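PDB 6J3A: gamma-glutamyltranspeptidase from Streptomyces lincolnensis, which belongs to the gamma-glutamyltranspeptidase family as an LmbA-like homologue and probably acts as a transferase on gamma-glutamyl-type substrates. Local coordinates for the interface of chains A and B. Residues are numbered along the deposited sequence; one frame, centred on the assembly and turned at random. Chains: chain A/B, Gamma-glutamyltranspeptidase.

The interface of chains A and B. Residues chain A 9, 11, 524-525, 598, 600; chain B 143, 179-182.
In A:Gln9, CG lies anti to the carbonyl carbon (chi1 -78°), and the chain then runs extended (chi2 176°), carrying the amide toward A:Arg524 and B:Gly180. CG1 of A:Ile600 (chi1 -75°) and CG of B:Leu182 also stand anti to their carbonyl carbons. NE2 of A:Gln9, the amide nitrogen, donates to the backbone O of A:Arg524 at 3.0 Å. The bond lies in the carbonyl plane and close to the amide plane, which sets the rotation of the amide and leaves OE1 turned toward a water. OE1 of A:Gln9 is 2.6 Å from the O of that water. The water also receives the backbone N-H of B:Gly180, with its O 2.9 Å from N of B:Gly180. The backbone N of B:Gly180 also lies near A:Arg524 O, but the N-H points elsewhere, so the link between chains here runs through water. An alanine in place of A:Gln9 would probably lose both the tie to the A:Arg524 loop and the water bridge to the other chain. Apolar contacts flank the bridge. CB of B:Ala143 sits 4.0 Å from CB of A:Gln9 and 3.9 Å from CD1 of A:Ile600. The A:Ile600 and B:Leu182 side chains run antiparallel alongside one another, with A:Ile600 CG1 3.8 Å from the CD2 branch of B:Leu182. The same CD2 meets CG2 of A:Thr11 tip to tip. At the other end, CB of the B:Pro179 ring rests 3.7 Å from CA of A:Arg524. The patch is one part of a two-fold symmetric interface; the structure alone does not prove a dimer in solution. On chain A it joins strand 8-10, A:Thr11 just after it, the loop after helix 506-519 and the loop leading into strand 601-605. On chain B it uses the loops after helix 127-140 and before helix 186-200.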
ATOM      1  N   GLN A   9       4.412   9.773   0.876  1.00 25.83           N
ATOM      2  CA  GLN A   9       5.259  10.879   1.326  1.00 26.15           C
ATOM      3  C   GLN A   9       5.251  10.947   2.843  1.00 25.65           C
ATOM      4  O   GLN A   9       4.199  10.799   3.456  1.00 25.36           O
ATOM      5  CB  GLN A   9       4.730  12.185   0.769  1.00 27.26           C
ATOM      6  CG  GLN A   9       5.085  12.401  -0.685  1.00 28.74           C
ATOM      7  CD  GLN A   9       4.459  13.652  -1.246  1.00 29.16           C
ATOM      8  OE1 GLN A   9       3.265  13.893  -1.073  1.00 29.93           O
ATOM      9  NE2 GLN A   9       5.256  14.450  -1.933  1.00 29.68           N
ATOM     10  N   THR A  11       8.048  11.530   6.733  1.00 25.90           N
ATOM     11  CA  THR A  11       9.219  12.086   7.437  1.00 27.36           C
ATOM     12  C   THR A  11       9.867  11.169   8.478  1.00 27.98           C
ATOM     13  O   THR A  11      10.726  11.615   9.246  1.00 27.24           O
ATOM     14  CB  THR A  11       8.821  13.377   8.182  1.00 27.51           C
ATOM     15  OG1 THR A  11       7.733  13.096   9.071  1.00 27.88           O
ATOM     16  CG2 THR A  11       8.397  14.443   7.211  1.00 27.95           C
ATOM     17  N   ARG A 524       2.570  15.984  -6.548  1.00 31.13           N
ATOM     18  CA  ARG A 524       2.601  16.483  -5.166  1.00 30.72           C
ATOM     19  C   ARG A 524       3.961  17.050  -4.790  1.00 30.47           C
ATOM     20  O   ARG A 524       4.513  16.721  -3.735  1.00 31.27           O
ATOM     21  CB  ARG A 524       2.185  15.391  -4.171  1.00 31.20           C
ATOM     22  CG  ARG A 524       0.725  15.032  -4.300  1.00 31.57           C
ATOM     23  CD  ARG A 524       0.318  13.904  -3.376  1.00 31.82           C
ATOM     24  NE  ARG A 524      -1.080  13.541  -3.608  1.00 31.21           N
ATOM     25  CZ  ARG A 524      -1.668  12.431  -3.171  1.00 31.85           C
ATOM     26  NH1 ARG A 524      -0.985  11.521  -2.461  1.00 32.10           N
ATOM     27  NH2 ARG A 524      -2.955  12.221  -3.458  1.00 31.24           N
ATOM     28  N   GLY A 525       4.505  17.891  -5.668  1.00 30.27           N
ATOM     29  CA  GLY A 525       5.841  18.477  -5.477  1.00 30.40           C
ATOM     30  C   GLY A 525       6.986  17.497  -5.219  1.00 30.29           C
ATOM     31  O   GLY A 525       7.979  17.874  -4.612  1.00 29.89           O
ATOM     32  N   THR A 598      14.033  19.589   1.193  1.00 43.33           N
ATOM     33  CA  THR A 598      12.975  19.544   2.223  1.00 42.99           C
ATOM     34  C   THR A 598      13.066  18.410   3.275  1.00 42.71           C
ATOM     35  O   THR A 598      12.419  18.493   4.324  1.00 43.52           O
ATOM     36  CB  THR A 598      11.579  19.537   1.553  1.00 43.43           C
ATOM     37  OG1 THR A 598      10.578  19.832   2.531  1.00 47.58           O
ATOM     38  CG2 THR A 598      11.267  18.221   0.918  1.00 42.12           C
ATOM     39  N   ILE A 600      11.955  15.325   2.933  1.00 36.37           N
ATOM     40  CA  ILE A 600      10.755  14.497   2.831  1.00 34.46           C
ATOM     41  C   ILE A 600      11.109  13.192   2.134  1.00 33.15           C
ATOM     42  O   ILE A 600      11.730  13.197   1.077  1.00 33.54           O
ATOM     43  CB  ILE A 600       9.619  15.224   2.057  1.00 34.50           C
ATOM     44  CG1 ILE A 600       9.000  16.305   2.946  1.00 34.35           C
ATOM     45  CG2 ILE A 600       8.521  14.261   1.589  1.00 34.29           C
ATOM     46  CD1 ILE A 600       8.160  17.329   2.209  1.00 34.00           C
TER
ATOM     47  N   ALA B 143       3.864  16.270   4.435  1.00 28.05           N
ATOM     48  CA  ALA B 143       3.639  16.689   3.061  1.00 28.05           C
ATOM     49  C   ALA B 143       2.186  16.435   2.710  1.00 27.97           C
ATOM     50  O   ALA B 143       1.780  15.281   2.581  1.00 29.75           O
ATOM     51  CB  ALA B 143       4.554  15.928   2.123  1.00 27.77           C
ATOM     52  N   PRO B 179       1.554  20.984  -1.611  1.00 32.61           N
ATOM     53  CA  PRO B 179       2.122  19.650  -1.585  1.00 33.02           C
ATOM     54  C   PRO B 179       3.645  19.685  -1.815  1.00 33.32           C
ATOM     55  O   PRO B 179       4.181  20.614  -2.432  1.00 30.32           O
ATOM     56  CB  PRO B 179       1.387  18.926  -2.713  1.00 33.23           C
ATOM     57  CG  PRO B 179       0.873  19.989  -3.610  1.00 33.21           C
ATOM     58  CD  PRO B 179       0.639  21.185  -2.749  1.00 32.85           C
ATOM     59  N   GLY B 180       4.334  18.701  -1.254  1.00 34.64           N
ATOM     60  CA  GLY B 180       5.789  18.650  -1.313  1.00 35.25           C
ATOM     61  C   GLY B 180       6.496  19.510  -0.284  1.00 35.72           C
ATOM     62  O   GLY B 180       7.712  19.458  -0.190  1.00 35.30           O
ATOM     63  N   GLU B 181       5.756  20.314   0.474  1.00 38.43           N
ATOM     64  CA  GLU B 181       6.335  21.112   1.556  1.00 41.23           C
ATOM     65  C   GLU B 181       5.705  20.711   2.878  1.00 39.70           C
ATOM     66  O   GLU B 181       4.541  20.301   2.920  1.00 42.41           O
ATOM     67  CB  GLU B 181       6.131  22.613   1.303  1.00 44.80           C
ATOM     68  CG  GLU B 181       7.399  23.377   0.926  1.00 48.98           C
ATOM     69  CD  GLU B 181       7.475  23.703  -0.550  1.00 51.76           C
ATOM     70  OE1 GLU B 181       6.696  24.567  -1.008  1.00 54.16           O
ATOM     71  OE2 GLU B 181       8.323  23.109  -1.244  1.00 53.89           O
ATOM     72  N   LEU B 182       6.473  20.835   3.954  1.00 36.46           N
ATOM     73  CA  LEU B 182       5.974  20.512   5.287  1.00 35.49           C
ATOM     74  C   LEU B 182       4.902  21.492   5.781  1.00 34.48           C
ATOM     75  O   LEU B 182       5.206  22.641   6.088  1.00 32.84           O
ATOM     76  CB  LEU B 182       7.123  20.466   6.296  1.00 35.70           C
ATOM     77  CG  LEU B 182       8.196  19.394   6.060  1.00 36.31           C
ATOM     78  CD1 LEU B 182       9.290  19.483   7.121  1.00 36.00           C
ATOM     79  CD2 LEU B 182       7.607  17.986   6.027  1.00 36.08           C
TER
HETATM   80  O   HOH W   1       2.836  16.352  -0.441  1.00 20.03           O